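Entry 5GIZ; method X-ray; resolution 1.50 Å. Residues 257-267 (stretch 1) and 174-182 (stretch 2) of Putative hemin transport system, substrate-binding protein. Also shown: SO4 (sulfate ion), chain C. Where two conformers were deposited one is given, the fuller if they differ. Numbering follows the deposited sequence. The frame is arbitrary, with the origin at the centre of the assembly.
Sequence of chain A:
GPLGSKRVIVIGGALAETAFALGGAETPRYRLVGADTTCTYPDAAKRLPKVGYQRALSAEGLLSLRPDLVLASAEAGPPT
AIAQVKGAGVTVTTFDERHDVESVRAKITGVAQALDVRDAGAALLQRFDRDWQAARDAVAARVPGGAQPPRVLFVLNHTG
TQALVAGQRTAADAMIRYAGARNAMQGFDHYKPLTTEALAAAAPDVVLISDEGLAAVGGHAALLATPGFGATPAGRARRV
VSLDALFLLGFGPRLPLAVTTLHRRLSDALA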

# COMPACT_ATOMS: atom_id res chain seq x y z
N LEU A 257 10.18 -0.14 -6.97
CA LEU A 257 9.50 -0.32 -8.26
C LEU A 257 8.23 0.45 -8.35
O LEU A 257 7.92 1.02 -9.39
CB LEU A 257 9.23 -1.80 -8.51
CG LEU A 257 8.61 -2.16 -9.86
CD1 LEU A 257 9.50 -1.79 -11.02
CD2 LEU A 257 8.26 -3.64 -9.81
N ALA A 258 7.47 0.49 -7.26
CA ALA A 258 6.25 1.27 -7.23
C ALA A 258 6.50 2.77 -7.46
O ALA A 258 5.78 3.42 -8.22
CB ALA A 258 5.53 1.07 -5.92
N VAL A 259 7.50 3.32 -6.78
CA VAL A 259 7.87 4.71 -6.99
C VAL A 259 8.40 4.93 -8.44
O VAL A 259 7.98 5.87 -9.08
CB VAL A 259 8.89 5.14 -5.94
CG1 VAL A 259 9.50 6.50 -6.28
CG2 VAL A 259 8.25 5.22 -4.56
N THR A 260 9.23 4.04 -8.97
CA THR A 260 9.70 4.18 -10.33
C THR A 260 8.51 4.15 -11.29
O THR A 260 8.47 4.91 -12.27
CB THR A 260 10.67 3.04 -10.64
OG1 THR A 260 11.76 3.12 -9.72
CG2 THR A 260 11.23 3.15 -12.04
N THR A 261 7.54 3.28 -11.04
CA THR A 261 6.42 3.12 -11.91
C THR A 261 5.49 4.29 -11.86
O THR A 261 5.05 4.81 -12.93
CB THR A 261 5.63 1.85 -11.54
OG1 THR A 261 6.51 0.70 -11.66
CG2 THR A 261 4.42 1.60 -12.46
N LEU A 262 5.21 4.79 -10.65
CA LEU A 262 4.42 6.01 -10.56
C LEU A 262 5.09 7.20 -11.29
O LEU A 262 4.47 7.95 -12.01
CB LEU A 262 4.20 6.36 -9.11
CG LEU A 262 3.34 7.62 -8.90
CD1 LEU A 262 2.01 7.50 -9.61
CD2 LEU A 262 3.15 7.86 -7.41
N HIS A 263 6.39 7.36 -11.09
CA HIS A 263 7.13 8.44 -11.73
C HIS A 263 7.08 8.28 -13.29
O HIS A 263 6.86 9.24 -14.00
CB HIS A 263 8.59 8.43 -11.26
CG HIS A 263 9.47 9.40 -11.96
ND1 HIS A 263 10.28 9.01 -13.00
CD2 HIS A 263 9.71 10.72 -11.77
CE1 HIS A 263 10.96 10.05 -13.44
NE2 HIS A 263 10.68 11.09 -12.67
N ARG A 264 7.21 7.05 -13.79
CA ARG A 264 7.13 6.82 -15.23
C ARG A 264 5.75 7.22 -15.72
O ARG A 264 5.62 7.91 -16.72
CB ARG A 264 7.33 5.33 -15.60
CG ARG A 264 7.19 4.99 -17.07
CD ARG A 264 7.06 3.49 -17.40
NE ARG A 264 8.30 2.81 -17.12
CZ ARG A 264 8.48 1.95 -16.14
NH1 ARG A 264 7.50 1.57 -15.37
NH2 ARG A 264 9.69 1.39 -15.96
N ARG A 265 4.73 6.77 -15.02
CA ARG A 265 3.36 7.04 -15.45
C ARG A 265 2.97 8.51 -15.42
O ARG A 265 2.33 9.07 -16.35
CB ARG A 265 2.32 6.18 -14.73
CG ARG A 265 2.54 4.67 -14.97
CD ARG A 265 1.39 3.82 -14.45
NE ARG A 265 1.73 2.45 -14.72
CZ ARG A 265 0.88 1.43 -14.74
NH1 ARG A 265 -0.42 1.58 -14.50
NH2 ARG A 265 1.34 0.28 -15.06
N LEU A 266 3.45 9.19 -14.40
CA LEU A 266 3.16 10.62 -14.31
C LEU A 266 3.95 11.34 -15.42
O LEU A 266 3.43 12.30 -16.03
CB LEU A 266 3.62 11.16 -12.96
CG LEU A 266 2.81 10.74 -11.74
CD1 LEU A 266 3.40 11.36 -10.51
CD2 LEU A 266 1.37 11.20 -11.80
N SER A 267 5.17 10.89 -15.68
CA SER A 267 6.03 11.48 -16.70
C SER A 267 5.44 11.31 -18.10
O SER A 267 5.46 12.25 -18.94
CB SER A 267 7.44 10.93 -16.64
OG SER A 267 8.02 11.28 -15.39
S SO4 C . 11.55 10.35 3.44
O1 SO4 C . 11.67 8.94 3.35
O2 SO4 C . 12.24 10.92 4.64
O3 SO4 C . 12.03 11.01 2.22
O4 SO4 C . 10.21 10.83 3.60
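Stretch 2, residues 174-182: AMIRYAGAR

Packing of residues 174-182 on the helix 257-267. Stretch 1 is helical throughout, part of a longer helix. Stretch 2 enters as the last turn or so of another helix (174-178), which begins earlier in the chain; A179 is the first residue to leave helical phi/psi, and the chain then turns through G180 to an extended R182. The helix axes approach to 9.3 Å with a 70° angle between their N-to-C directions (signed crossing angle -70°), so the helices cross steeply, neither parallel nor antiparallel; A179, just past the helix end, is the most covered residue of stretch 2. The backbones come nearest at H263 and A179, whose CA atoms lie 4.7 Å apart, a closeness that the small side chain of A179 permits.

Backbone hydrogen bonds span the turn: A179 N donates to M175 O (3.0 Å) and weakly to I176 O (3.3 Å), G180 N to R177 O (3.0 Å) and A181 N to I176 O (3.0 Å). G180 has phi/psi of 88/15, where a CB would be jammed against the preceding carbonyl O.

The contact is chiefly apolar and buries 412 Å², both sides summed; no hydrogen bond crosses it. M175, with all three chi angles m, brings its CE to 3.8 Å from A258 CB and 3.6 Å from V259 CG2. V259 CG2 also lies 3.7 Å from Y178 CB. A179 points its CB toward stretch 1, with L262 CD2 at 3.8 Å and L266 CD1 at 4.2 Å; L266 CD1 reaches A181 CB at 4.1 Å.

Side chains also pack on backbone carbonyls: L262 CD2 is 3.5 Å from M175 O, and V259 CG1 3.6 Å from Y178 O. At the edge of the imidazole, H263 CD2 approaches A179 O at 3.3 Å; this buried oxygen has no hydrogen-bond partner in the model.

The end of Y178 leads away from stretch 1, and its OH donates a hydrogen bond to sulfate O1 (2.6 Å).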

# COMPACT_ATOMS: atom_id res chain seq x y z
N ALA A 174 2.57 10.33 0.39
CA ALA A 174 3.97 9.95 0.39
C ALA A 174 4.42 9.47 -0.98
O ALA A 174 5.47 9.82 -1.47
CB ALA A 174 4.22 8.87 1.43
N MET A 175 3.58 8.69 -1.64
CA MET A 175 3.96 8.16 -2.95
C MET A 175 4.07 9.25 -4.03
O MET A 175 5.03 9.29 -4.81
CB MET A 175 3.02 7.08 -3.43
CG MET A 175 3.07 5.82 -2.60
SD MET A 175 4.66 4.97 -2.65
CE MET A 175 4.73 4.43 -4.36
N ILE A 176 3.15 10.18 -3.97
CA ILE A 176 3.13 11.32 -4.89
C ILE A 176 4.43 12.11 -4.71
O ILE A 176 5.12 12.44 -5.67
CB ILE A 176 1.93 12.18 -4.61
CG1 ILE A 176 0.66 11.50 -5.18
CG2 ILE A 176 2.08 13.56 -5.21
CD1 ILE A 176 -0.60 12.10 -4.66
N ARG A 177 4.81 12.38 -3.45
CA ARG A 177 6.07 13.07 -3.21
C ARG A 177 7.31 12.27 -3.56
O ARG A 177 8.26 12.82 -4.15
CB ARG A 177 6.16 13.50 -1.77
CG ARG A 177 5.21 14.66 -1.49
CD ARG A 177 5.32 15.13 -0.02
NE ARG A 177 4.73 14.18 0.90
CZ ARG A 177 5.35 13.50 1.85
NH1 ARG A 177 6.64 13.69 2.10
NH2 ARG A 177 4.64 12.65 2.60
N TYR A 178 7.32 10.96 -3.32
CA TYR A 178 8.47 10.16 -3.75
C TYR A 178 8.68 10.15 -5.28
O TYR A 178 9.79 10.01 -5.77
CB TYR A 178 8.36 8.72 -3.25
CG TYR A 178 8.66 8.53 -1.78
CD1 TYR A 178 9.79 9.12 -1.19
CD2 TYR A 178 7.89 7.67 -0.99
CE1 TYR A 178 10.12 8.88 0.13
CE2 TYR A 178 8.21 7.44 0.31
CZ TYR A 178 9.34 8.02 0.88
OH TYR A 178 9.67 7.80 2.24
N ALA A 179 7.57 10.26 -6.01
CA ALA A 179 7.63 10.27 -7.44
C ALA A 179 7.94 11.64 -8.02
O ALA A 179 7.87 11.78 -9.25
CB ALA A 179 6.36 9.72 -8.04
N GLY A 180 8.28 12.63 -7.19
CA GLY A 180 8.71 13.94 -7.69
C GLY A 180 7.57 14.89 -7.91
O GLY A 180 7.74 15.90 -8.60
N ALA A 181 6.40 14.59 -7.38
CA ALA A 181 5.23 15.42 -7.54
C ALA A 181 4.77 16.03 -6.22
O ALA A 181 5.44 15.85 -5.19
CB ALA A 181 4.12 14.60 -8.18
N ARG A 182 3.67 16.76 -6.24
CA ARG A 182 3.10 17.41 -5.04
C ARG A 182 1.65 16.99 -4.90
O ARG A 182 0.93 16.90 -5.88
CB ARG A 182 3.17 18.93 -5.22
CG ARG A 182 2.98 19.79 -3.98
CD ARG A 182 3.16 21.26 -4.38
NE ARG A 182 3.02 22.23 -3.30
CZ ARG A 182 3.38 23.51 -3.39
NH1 ARG A 182 3.90 23.99 -4.52
NH2 ARG A 182 3.24 24.32 -2.35